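Local coordinates for putative secreted protein (Streptomyces coelicolor A3, PDB 2QF9) that is of unknown function but has a helical-bundle fold, belongs to the ferritin-like clan, is probably secreted and pairs with a second copy of itself, at residues A8-A13 against W64-V69; Q21-M26 against Y44-T49; Y28-R33 against E37-L42. All coordinates share one frame; numbering follows the deposited sequence. Where two conformers were deposited one is given.

All three contacts involve helix 8-31, the first of the bundle. Interaction 1 holds the loop after helix 37-63 against the start of helix 8-31. Interactions 2 and 3 pair helix 8-31 with helix 37-63 in a helical hairpin. Interaction 3 lies next to the turn, and interaction 2 further along. Their centres are about 10 Å apart, and Tyr44 packs on Arg31. Interactions 1 and 3 lie about 31 Å apart between centres, with the middle of the chain between them. Interaction 1 closes the longest loop, and the others fall within it. The hairpin is held near its turn, midway and at its far end; interactions 2 and 3 share an ethanediol and the subunit interface.

Interaction 1: residues A8-A13 against W64-V69; sequences ADAGFA and WALPKV
Ala10 meets Leu66 through methyl groups: Ala10 CB lies 3.8 Å from Leu66 CD1. With CG anti to the carbonyl carbon (chi1 -64°), the Leu66 branch leaves the loop backbone and carries CD1 to Ala10. Beside this pair, Trp64 brings the six-membered part of its indole to Asp9. Trp64 CZ3 comes within 4.4 Å of Asp9 CB, and the approach to the ring is oblique. No hydrogen bond links the two segments, and the contact is a small apolar one. It joins the first turns of helix 8-31 to the loop that follows helix 37-63, at one end of the helical bundle. Helix 37-63 closes with a Schellman motif: Ala65 takes a positive phi of 54°, and the pair of backbone bonds that define the motif closes the final turn. This reversal lies between Trp64 and Leu66, whose CB atoms both point toward helix 8-31. Further along the loop, Pro67 O accepts a hydrogen bond from Arg14 NE, and Lys68 NZ forms a salt bridge with Asp62. The carboxylate of Asp9 turns to other partners: OD2 bonds to Thr139 OG1, and OD1 to Val140 N. This ties the helix to the connection before helix 141-167, where Asp9 also touches Cys138 of the Cys134-Cys138 disulfide. The Trp64 side chain packs on Val140 and Glu143, and on Leu63 of the second subunit.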
loop_
_atom_site.group_PDB
_atom_site.type_symbol
_atom_site.label_atom_id
_atom_site.label_comp_id
_atom_site.label_asym_id
_atom_site.label_seq_id
_atom_site.Cartn_x
_atom_site.Cartn_y
_atom_site.Cartn_z
ATOM N N ALA A 8 15.918 -17.783 -5.195
ATOM C CA ALA A 8 15.477 -17.305 -3.879
ATOM C C ALA A 8 14.918 -15.876 -3.984
ATOM O O ALA A 8 13.928 -15.538 -3.342
ATOM C CB ALA A 8 16.654 -17.331 -2.909
ATOM N N ASP A 9 15.586 -15.030 -4.770
ATOM C CA ASP A 9 15.141 -13.648 -4.935
ATOM C C ASP A 9 13.721 -13.606 -5.495
ATOM O O ASP A 9 12.868 -12.888 -4.966
ATOM C CB ASP A 9 16.113 -12.889 -5.826
ATOM C CG ASP A 9 17.532 -12.917 -5.268
ATOM O OD1 ASP A 9 17.765 -12.280 -4.235
ATOM O OD2 ASP A 9 18.397 -13.589 -5.864
ATOM N N ALA A 10 13.459 -14.393 -6.536
ATOM C CA ALA A 10 12.125 -14.395 -7.136
ATOM C C ALA A 10 11.096 -15.014 -6.195
ATOM O O ALA A 10 10.004 -14.482 -6.033
ATOM C CB ALA A 10 12.119 -15.111 -8.489
ATOM N N GLY A 11 11.441 -16.154 -5.603
ATOM C CA GLY A 11 10.499 -16.887 -4.745
ATOM C C GLY A 11 10.122 -16.083 -3.516
ATOM O O GLY A 11 8.948 -16.033 -3.146
ATOM N N PHE A 12 11.105 -15.448 -2.887
ATOM C CA PHE A 12 10.813 -14.623 -1.715
ATOM C C PHE A 12 9.911 -13.452 -2.096
ATOM O O PHE A 12 8.934 -13.180 -1.402
ATOM C CB PHE A 12 12.082 -14.139 -1.007
ATOM C CG PHE A 12 11.809 -13.231 0.165
ATOM C CD1 PHE A 12 11.396 -13.757 1.397
ATOM C CD2 PHE A 12 11.943 -11.845 0.020
ATOM C CE1 PHE A 12 11.156 -12.896 2.485
ATOM C CE2 PHE A 12 11.699 -10.971 1.083
ATOM C CZ PHE A 12 11.303 -11.498 2.328
ATOM N N ALA A 13 10.225 -12.783 -3.209
ATOM C CA ALA A 13 9.383 -11.681 -3.701
ATOM C C ALA A 13 7.937 -12.119 -3.942
ATOM O O ALA A 13 7.001 -11.415 -3.522
ATOM C CB ALA A 13 9.979 -11.042 -4.963
ATOM N N TRP A 64 12.305 -7.306 -13.536
ATOM C CA TRP A 64 13.030 -8.519 -13.901
ATOM C C TRP A 64 12.309 -9.388 -14.945
ATOM O O TRP A 64 12.839 -10.433 -15.344
ATOM C CB TRP A 64 13.319 -9.356 -12.656
ATOM C CG TRP A 64 14.199 -8.679 -11.633
ATOM C CD1 TRP A 64 15.165 -7.732 -11.868
ATOM C CD2 TRP A 64 14.239 -8.948 -10.228
ATOM N NE1 TRP A 64 15.771 -7.371 -10.695
ATOM C CE2 TRP A 64 15.234 -8.110 -9.671
ATOM C CE3 TRP A 64 13.518 -9.803 -9.380
ATOM C CZ2 TRP A 64 15.528 -8.099 -8.292
ATOM C CZ3 TRP A 64 13.814 -9.797 -8.003
ATOM C CH2 TRP A 64 14.820 -8.958 -7.482
ATOM N N ALA A 65 11.130 -8.960 -15.390
ATOM C CA ALA A 65 10.279 -9.740 -16.315
ATOM C C ALA A 65 9.992 -11.166 -15.810
ATOM O O ALA A 65 10.100 -12.150 -16.565
ATOM C CB ALA A 65 10.886 -9.780 -17.719
ATOM N N LEU A 66 9.654 -11.279 -14.530
ATOM C CA LEU A 66 9.348 -12.574 -13.914
ATOM C C LEU A 66 7.871 -12.601 -13.506
ATOM O O LEU A 66 7.353 -11.602 -13.018
ATOM C CB LEU A 66 10.271 -12.840 -12.725
ATOM C CG LEU A 66 11.776 -12.986 -12.985
ATOM C CD1 LEU A 66 12.555 -13.177 -11.692
ATOM C CD2 LEU A 66 12.077 -14.137 -13.951
ATOM N N PRO A 67 7.168 -13.724 -13.762
ATOM C CA PRO A 67 5.762 -13.822 -13.359
ATOM C C PRO A 67 5.563 -13.572 -11.858
ATOM O O PRO A 67 6.401 -13.955 -11.050
ATOM C CB PRO A 67 5.415 -15.279 -13.696
ATOM C CG PRO A 67 6.329 -15.617 -14.827
ATOM C CD PRO A 67 7.617 -14.949 -14.459
ATOM N N LYS A 68 4.452 -12.931 -11.501
ATOM C CA LYS A 68 4.151 -12.691 -10.098
ATOM C C LYS A 68 3.598 -13.954 -9.427
ATOM O O LYS A 68 3.610 -14.069 -8.205
ATOM C CB LYS A 68 3.217 -11.481 -9.942
ATOM C CG LYS A 68 3.932 -10.138 -10.145
ATOM C CD LYS A 68 2.950 -8.967 -10.251
ATOM C CE LYS A 68 2.847 -8.412 -11.675
ATOM N NZ LYS A 68 2.601 -6.920 -11.686
ATOM N N VAL A 69 3.147 -14.907 -10.242
ATOM C CA VAL A 69 2.625 -16.194 -9.762
ATOM C C VAL A 69 3.448 -17.350 -10.350
ATOM O O VAL A 69 3.702 -17.378 -11.554
ATOM C CB VAL A 69 1.118 -16.363 -10.136
ATOM C CG1 VAL A 69 0.485 -17.569 -9.416
ATOM C CG2 VAL A 69 0.337 -15.078 -9.830
#

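Interaction 2: residues Q21-M26 against Y44-T49; sequences QQAVEM and YDIAQT. With EDO (1,2-ethanediol), chain C.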
loop_
_atom_site.group_PDB
_atom_site.type_symbol
_atom_site.label_atom_id
_atom_site.label_comp_id
_atom_site.label_asym_id
_atom_site.label_seq_id
_atom_site.Cartn_x
_atom_site.Cartn_y
_atom_site.Cartn_z
ATOM N N GLN A 21 0.120 -9.084 1.553
ATOM C CA GLN A 21 -1.257 -8.820 1.143
ATOM C C GLN A 21 -2.266 -9.182 2.249
ATOM O O GLN A 21 -3.215 -8.426 2.514
ATOM C CB GLN A 21 -1.585 -9.615 -0.123
ATOM C CG GLN A 21 -2.974 -9.355 -0.659
ATOM C CD GLN A 21 -3.217 -10.101 -1.959
ATOM O OE1 GLN A 21 -3.196 -11.342 -2.002
ATOM N NE2 GLN A 21 -3.450 -9.344 -3.037
ATOM N N GLN A 22 -2.072 -10.345 2.873
ATOM C CA GLN A 22 -2.987 -10.741 3.940
ATOM C C GLN A 22 -2.885 -9.841 5.183
ATOM O O GLN A 22 -3.908 -9.541 5.812
ATOM C CB GLN A 22 -2.802 -12.207 4.304
ATOM C CG GLN A 22 -3.996 -12.706 5.139
ATOM C CD GLN A 22 -3.809 -14.093 5.684
ATOM O OE1 GLN A 22 -2.876 -14.362 6.445
ATOM N NE2 GLN A 22 -4.709 -14.990 5.300
ATOM N N ALA A 23 -1.667 -9.422 5.539
ATOM C CA ALA A 23 -1.501 -8.502 6.680
ATOM C C ALA A 23 -2.264 -7.195 6.422
ATOM O O ALA A 23 -2.957 -6.663 7.308
ATOM C CB ALA A 23 -0.054 -8.195 6.932
ATOM N N VAL A 24 -2.100 -6.655 5.219
ATOM C CA VAL A 24 -2.825 -5.452 4.822
ATOM C C VAL A 24 -4.350 -5.654 4.987
ATOM O O VAL A 24 -5.031 -4.822 5.596
ATOM C CB VAL A 24 -2.440 -5.018 3.370
ATOM C CG1 VAL A 24 -3.293 -3.814 2.931
ATOM C CG2 VAL A 24 -0.920 -4.713 3.306
ATOM N N GLU A 25 -4.872 -6.756 4.453
ATOM C CA GLU A 25 -6.298 -7.091 4.560
ATOM C C GLU A 25 -6.746 -7.191 6.029
ATOM O O GLU A 25 -7.785 -6.631 6.405
ATOM C CB GLU A 25 -6.592 -8.392 3.789
ATOM C CG GLU A 25 -8.012 -8.933 3.932
ATOM C CD GLU A 25 -9.109 -8.029 3.334
ATOM O OE1 GLU A 25 -8.806 -6.919 2.832
ATOM O OE2 GLU A 25 -10.293 -8.449 3.386
HETATM N N MSE A 26 -5.975 -7.907 6.855
HETATM C CA MSE A 26 -6.279 -7.978 8.281
HETATM C C MSE A 26 -6.372 -6.597 8.925
HETATM O O MSE A 26 -7.238 -6.349 9.768
HETATM C CB MSE A 26 -5.217 -8.782 9.005
HETATM C CG MSE A 26 -5.558 -10.214 9.149
HETATM SE SE MSE A 26 -4.535 -10.850 10.661
HETATM C CE MSE A 26 -2.755 -10.519 9.984
ATOM N N TYR A 44 -2.795 0.630 10.921
ATOM C CA TYR A 44 -2.472 1.588 9.855
ATOM C C TYR A 44 -0.981 1.494 9.488
ATOM O O TYR A 44 -0.631 1.435 8.307
ATOM C CB TYR A 44 -2.844 3.005 10.308
ATOM C CG TYR A 44 -2.361 4.116 9.416
ATOM C CD1 TYR A 44 -3.107 4.525 8.308
ATOM C CD2 TYR A 44 -1.163 4.780 9.692
ATOM C CE1 TYR A 44 -2.663 5.563 7.490
ATOM C CE2 TYR A 44 -0.709 5.817 8.876
ATOM C CZ TYR A 44 -1.474 6.199 7.784
ATOM O OH TYR A 44 -1.035 7.233 6.977
ATOM N N ASP A 45 -0.113 1.490 10.501
ATOM C CA ASP A 45 1.336 1.368 10.273
ATOM C C ASP A 45 1.743 0.069 9.563
ATOM O O ASP A 45 2.532 0.083 8.617
ATOM C CB ASP A 45 2.115 1.545 11.575
ATOM C CG ASP A 45 2.052 2.995 12.103
ATOM O OD1 ASP A 45 1.790 3.923 11.320
ATOM O OD2 ASP A 45 2.287 3.203 13.301
ATOM N N ILE A 46 1.177 -1.044 10.003
ATOM C CA ILE A 46 1.429 -2.313 9.332
ATOM C C ILE A 46 0.916 -2.292 7.888
ATOM O O ILE A 46 1.615 -2.752 6.980
ATOM C CB ILE A 46 0.819 -3.493 10.125
ATOM C CG1 ILE A 46 1.601 -3.665 11.430
ATOM C CG2 ILE A 46 0.826 -4.803 9.277
ATOM C CD1 ILE A 46 0.995 -4.701 12.391
ATOM N N ALA A 47 -0.314 -1.801 7.677
ATOM C CA ALA A 47 -0.847 -1.700 6.319
ATOM C C ALA A 47 0.070 -0.858 5.419
ATOM O O ALA A 47 0.374 -1.241 4.291
ATOM C CB ALA A 47 -2.269 -1.107 6.329
ATOM N N GLN A 48 0.496 0.290 5.928
ATOM C CA GLN A 48 1.325 1.210 5.145
ATOM C C GLN A 48 2.662 0.572 4.773
ATOM O O GLN A 48 3.082 0.619 3.601
ATOM C CB GLN A 48 1.506 2.538 5.884
ATOM C CG GLN A 48 0.222 3.390 5.892
ATOM C CD GLN A 48 0.026 4.127 4.570
ATOM O OE1 GLN A 48 0.406 5.285 4.443
ATOM N NE2 GLN A 48 -0.532 3.449 3.582
ATOM N N THR A 49 3.321 -0.026 5.761
ATOM C CA THR A 49 4.635 -0.604 5.550
ATOM C C THR A 49 4.558 -1.820 4.644
ATOM O O THR A 49 5.318 -1.931 3.681
ATOM C CB THR A 49 5.313 -0.950 6.899
ATOM O OG1 THR A 49 5.524 0.273 7.609
ATOM C CG2 THR A 49 6.672 -1.668 6.697
HETATM C C1 EDO C . -2.924 1.189 1.276
HETATM O O1 EDO C . -4.038 0.314 1.373
HETATM C C2 EDO C . -1.870 0.717 2.269
HETATM O O2 EDO C . -2.086 1.363 3.512
#
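Asp45 O is gripped twice, by Thr49 N at 3.0 Å and by Thr49 OG1 at 3.2 Å. The two donors reach it from opposite faces of its carbonyl plane, and the hydroxyl is tilted 31° from that plane. The first is the normal helix bond; the second folds the threonine hydroxyl back onto its own helix. The residues of 44-49 that meet 21-26, Ile46 and Ala47, are apolar. Val24 and Ala47 mark the nearest approach, with their CA atoms 4.5 Å apart. Val24 CG2 lies 3.8 Å from Ala47 O, while Val24 CG1 is a looser neighbour of Ala47 CB, at 4.5 Å. Val24 sets CG1 anti to its backbone N (chi1 176°), and this puts CG2 beside that N. Alongside, Ala23 CB meets Ile46 CG2 at 4.2 Å. With alanines at Ala23 and Ala47, the two arms of the hairpin come close in the bundle.

Gln48 points its CB away from helix 8-31. Its chain bends at chi2 (-79°), and Gln48 CG lies over one face of the Tyr44 ring, toward its rim. Gln48 NE2 gives a hydrogen bond of 2.6 Å to O2 of an ethanediol, probably from the crystallisation liquor. The diol also bonds to Tyr28, and to Tyr28 and Gln48 of the second subunit. Gln48 OE1 bonds to Gln21 NE2 of the second subunit, and Tyr44 OH to Glu25 of that subunit. With an alanine at Gln48, the diol would probably lose an amide donor and Gln21 of the second subunit its acceptor. Between 21-26 and 44-49 there is no hydrogen bond, only van der Waals packing, whereas Tyr44 and Gln48 direct their polar groups to the subunit interface.

Interaction 3: residues Y28-R33 against E37-L42; sequences YIVRDR and EEVRRL. With EDO (1,2-ethanediol), chain D; EDO (1,2-ethanediol), chain C.
Arg31 and Arg40 lay their guanidinium groups face over face, although both carry positive charge. The planes are 32° apart, and Arg31 NH2 and Arg40 NH2 are separated by 3.6 Å. Each arginine reaches back to the other's backbone. Arg40 NH1 donates to Arg31 O at 3.0 Å, and Arg31 NH1 to Arg40 O at 3.0 Å. In both bonds the acceptor lies in the donor's guanidinium plane. Arg31 NH1, however, stands well above the carbonyl plane of Arg40. Both chains bend at chi3 (49° in Arg31, 42° in Arg40), which turns the ends toward each other.

Next along each segment, Val30 CG2 touches Val39 CG1 at 4.1 Å, their side chains crossing at about a right angle. The contact joins helix 8-31 to the start of helix 37-63 across the hairpin turn. There a second ethanediol, probably from the crystallisation liquor, accepts bonds from Glu37 N and Glu38 N. Asp32 of the second subunit forms a salt bridge with Arg40 NH2, reciprocated across the dimer, and a long, weak ion pair with Arg31. The carbonyl bonds join the helix ends; the Asp32 carboxylate probably balances the paired positive charges and ties them to the second subunit.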
loop_
_atom_site.group_PDB
_atom_site.type_symbol
_atom_site.label_atom_id
_atom_site.label_comp_id
_atom_site.label_asym_id
_atom_site.label_seq_id
_atom_site.Cartn_x
_atom_site.Cartn_y
_atom_site.Cartn_z
ATOM N N TYR A 28 -7.110 -3.661 7.387
ATOM C CA TYR A 28 -8.356 -3.042 6.945
ATOM C C TYR A 28 -9.544 -3.549 7.760
ATOM O O TYR A 28 -10.404 -2.765 8.150
ATOM C CB TYR A 28 -8.612 -3.300 5.452
ATOM C CG TYR A 28 -8.024 -2.205 4.600
ATOM C CD1 TYR A 28 -6.739 -2.331 4.041
ATOM C CD2 TYR A 28 -8.724 -1.005 4.406
ATOM C CE1 TYR A 28 -6.188 -1.292 3.271
ATOM C CE2 TYR A 28 -8.168 0.048 3.619
ATOM C CZ TYR A 28 -6.905 -0.106 3.083
ATOM O OH TYR A 28 -6.360 0.911 2.324
ATOM N N ILE A 29 -9.573 -4.855 8.020
ATOM C CA ILE A 29 -10.696 -5.457 8.733
ATOM C C ILE A 29 -10.759 -4.952 10.184
ATOM O O ILE A 29 -11.813 -4.460 10.630
ATOM C CB ILE A 29 -10.659 -7.016 8.690
ATOM C CG1 ILE A 29 -10.818 -7.537 7.245
ATOM C CG2 ILE A 29 -11.772 -7.591 9.577
ATOM C CD1 ILE A 29 -10.430 -9.022 7.118
ATOM N N VAL A 30 -9.640 -5.041 10.904
ATOM C CA VAL A 30 -9.654 -4.633 12.315
ATOM C C VAL A 30 -10.020 -3.145 12.486
ATOM O O VAL A 30 -10.694 -2.781 13.438
ATOM C CB VAL A 30 -8.359 -5.002 13.081
ATOM C CG1 VAL A 30 -7.228 -4.022 12.790
ATOM C CG2 VAL A 30 -8.649 -5.061 14.606
ATOM N N ARG A 31 -9.590 -2.298 11.551
ATOM C CA ARG A 31 -9.841 -0.872 11.693
ATOM C C ARG A 31 -11.334 -0.558 11.596
ATOM O O ARG A 31 -11.803 0.441 12.161
ATOM C CB ARG A 31 -8.999 -0.047 10.716
ATOM C CG ARG A 31 -7.527 0.053 11.150
ATOM C CD ARG A 31 -6.676 0.740 10.063
ATOM N NE ARG A 31 -7.273 1.993 9.584
ATOM C CZ ARG A 31 -7.118 3.182 10.162
ATOM N NH1 ARG A 31 -6.401 3.305 11.272
ATOM N NH2 ARG A 31 -7.699 4.253 9.639
ATOM N N ASP A 32 -12.083 -1.445 10.946
ATOM C CA ASP A 32 -13.525 -1.283 10.820
ATOM C C ASP A 32 -14.311 -1.908 11.991
ATOM O O ASP A 32 -15.531 -1.724 12.094
ATOM C CB ASP A 32 -14.023 -1.838 9.478
ATOM C CG ASP A 32 -13.879 -0.837 8.328
ATOM O OD1 ASP A 32 -13.339 0.271 8.516
ATOM O OD2 ASP A 32 -14.314 -1.178 7.221
ATOM N N ARG A 33 -13.609 -2.616 12.874
ATOM C CA ARG A 33 -14.270 -3.393 13.942
ATOM C C ARG A 33 -14.082 -2.807 15.344
ATOM O O ARG A 33 -14.711 -3.274 16.314
ATOM C CB ARG A 33 -13.765 -4.849 13.963
ATOM C CG ARG A 33 -13.959 -5.692 12.697
ATOM C CD ARG A 33 -15.353 -5.588 12.102
ATOM N NE ARG A 33 -16.399 -6.069 12.999
ATOM C CZ ARG A 33 -17.700 -6.066 12.716
ATOM N NH1 ARG A 33 -18.136 -5.623 11.541
ATOM N NH2 ARG A 33 -18.574 -6.528 13.602
ATOM N N GLU A 37 -7.715 3.460 19.524
ATOM C CA GLU A 37 -6.687 4.250 18.822
ATOM C C GLU A 37 -5.337 3.525 18.646
ATOM O O GLU A 37 -4.731 3.588 17.571
ATOM C CB GLU A 37 -6.507 5.628 19.484
ATOM C CG GLU A 37 -7.701 6.564 19.279
ATOM C CD GLU A 37 -7.776 7.699 20.302
ATOM O OE1 GLU A 37 -7.573 8.856 19.895
ATOM O OE2 GLU A 37 -8.060 7.449 21.500
ATOM N N GLU A 38 -4.879 2.837 19.690
ATOM C CA GLU A 38 -3.586 2.126 19.654
ATOM C C GLU A 38 -3.575 1.029 18.614
ATOM O O GLU A 38 -2.654 0.948 17.783
ATOM C CB GLU A 38 -3.293 1.487 21.003
ATOM C CG GLU A 38 -2.686 2.406 22.010
ATOM C CD GLU A 38 -2.379 1.653 23.267
ATOM O OE1 GLU A 38 -3.292 0.973 23.782
ATOM O OE2 GLU A 38 -1.218 1.716 23.713
ATOM N N VAL A 39 -4.614 0.201 18.636
ATOM C CA VAL A 39 -4.714 -0.898 17.654
ATOM C C VAL A 39 -4.984 -0.352 16.251
ATOM O O VAL A 39 -4.370 -0.813 15.281
ATOM C CB VAL A 39 -5.758 -1.961 18.095
ATOM C CG1 VAL A 39 -6.037 -2.972 16.978
ATOM C CG2 VAL A 39 -5.250 -2.665 19.355
ATOM N N ARG A 40 -5.853 0.652 16.132
ATOM C CA ARG A 40 -6.061 1.274 14.813
ATOM C C ARG A 40 -4.780 1.872 14.239
ATOM O O ARG A 40 -4.538 1.740 13.022
ATOM C CB ARG A 40 -7.184 2.322 14.849
ATOM C CG ARG A 40 -8.583 1.688 14.867
ATOM C CD ARG A 40 -9.691 2.710 15.051
ATOM N NE ARG A 40 -9.506 3.946 14.274
ATOM C CZ ARG A 40 -9.890 4.104 13.008
ATOM N NH1 ARG A 40 -10.485 3.120 12.344
ATOM N NH2 ARG A 40 -9.692 5.254 12.409
ATOM N N ARG A 41 -3.959 2.488 15.102
ATOM C CA ARG A 41 -2.692 3.097 14.653
ATOM C C ARG A 41 -1.716 2.006 14.224
ATOM O O ARG A 41 -1.058 2.134 13.188
ATOM C CB ARG A 41 -2.052 4.002 15.715
ATOM C CG ARG A 41 -0.696 4.559 15.295
ATOM C CD ARG A 41 -0.812 5.521 14.116
ATOM N NE ARG A 41 0.443 5.665 13.368
ATOM C CZ ARG A 41 0.718 6.640 12.496
ATOM N NH1 ARG A 41 -0.158 7.617 12.250
ATOM N NH2 ARG A 41 1.887 6.643 11.866
ATOM N N LEU A 42 -1.616 0.939 15.024
ATOM C CA LEU A 42 -0.736 -0.166 14.672
ATOM C C LEU A 42 -1.149 -0.753 13.321
ATOM O O LEU A 42 -0.290 -0.966 12.432
ATOM C CB LEU A 42 -0.775 -1.247 15.756
ATOM C CG LEU A 42 -0.048 -2.562 15.435
ATOM C CD1 LEU A 42 1.472 -2.345 15.163
ATOM C CD2 LEU A 42 -0.324 -3.594 16.538
HETATM C C1 EDO D . -7.805 4.318 23.353
HETATM O O1 EDO D . -8.448 4.654 22.098
HETATM C C2 EDO D . -6.304 4.048 23.210
HETATM O O2 EDO D . -6.079 3.017 22.232
HETATM C C1 EDO C . -2.924 1.189 1.276
HETATM O O1 EDO C . -4.038 0.314 1.373
HETATM C C2 EDO C . -1.870 0.717 2.269
HETATM O O2 EDO C . -2.086 1.363 3.512
#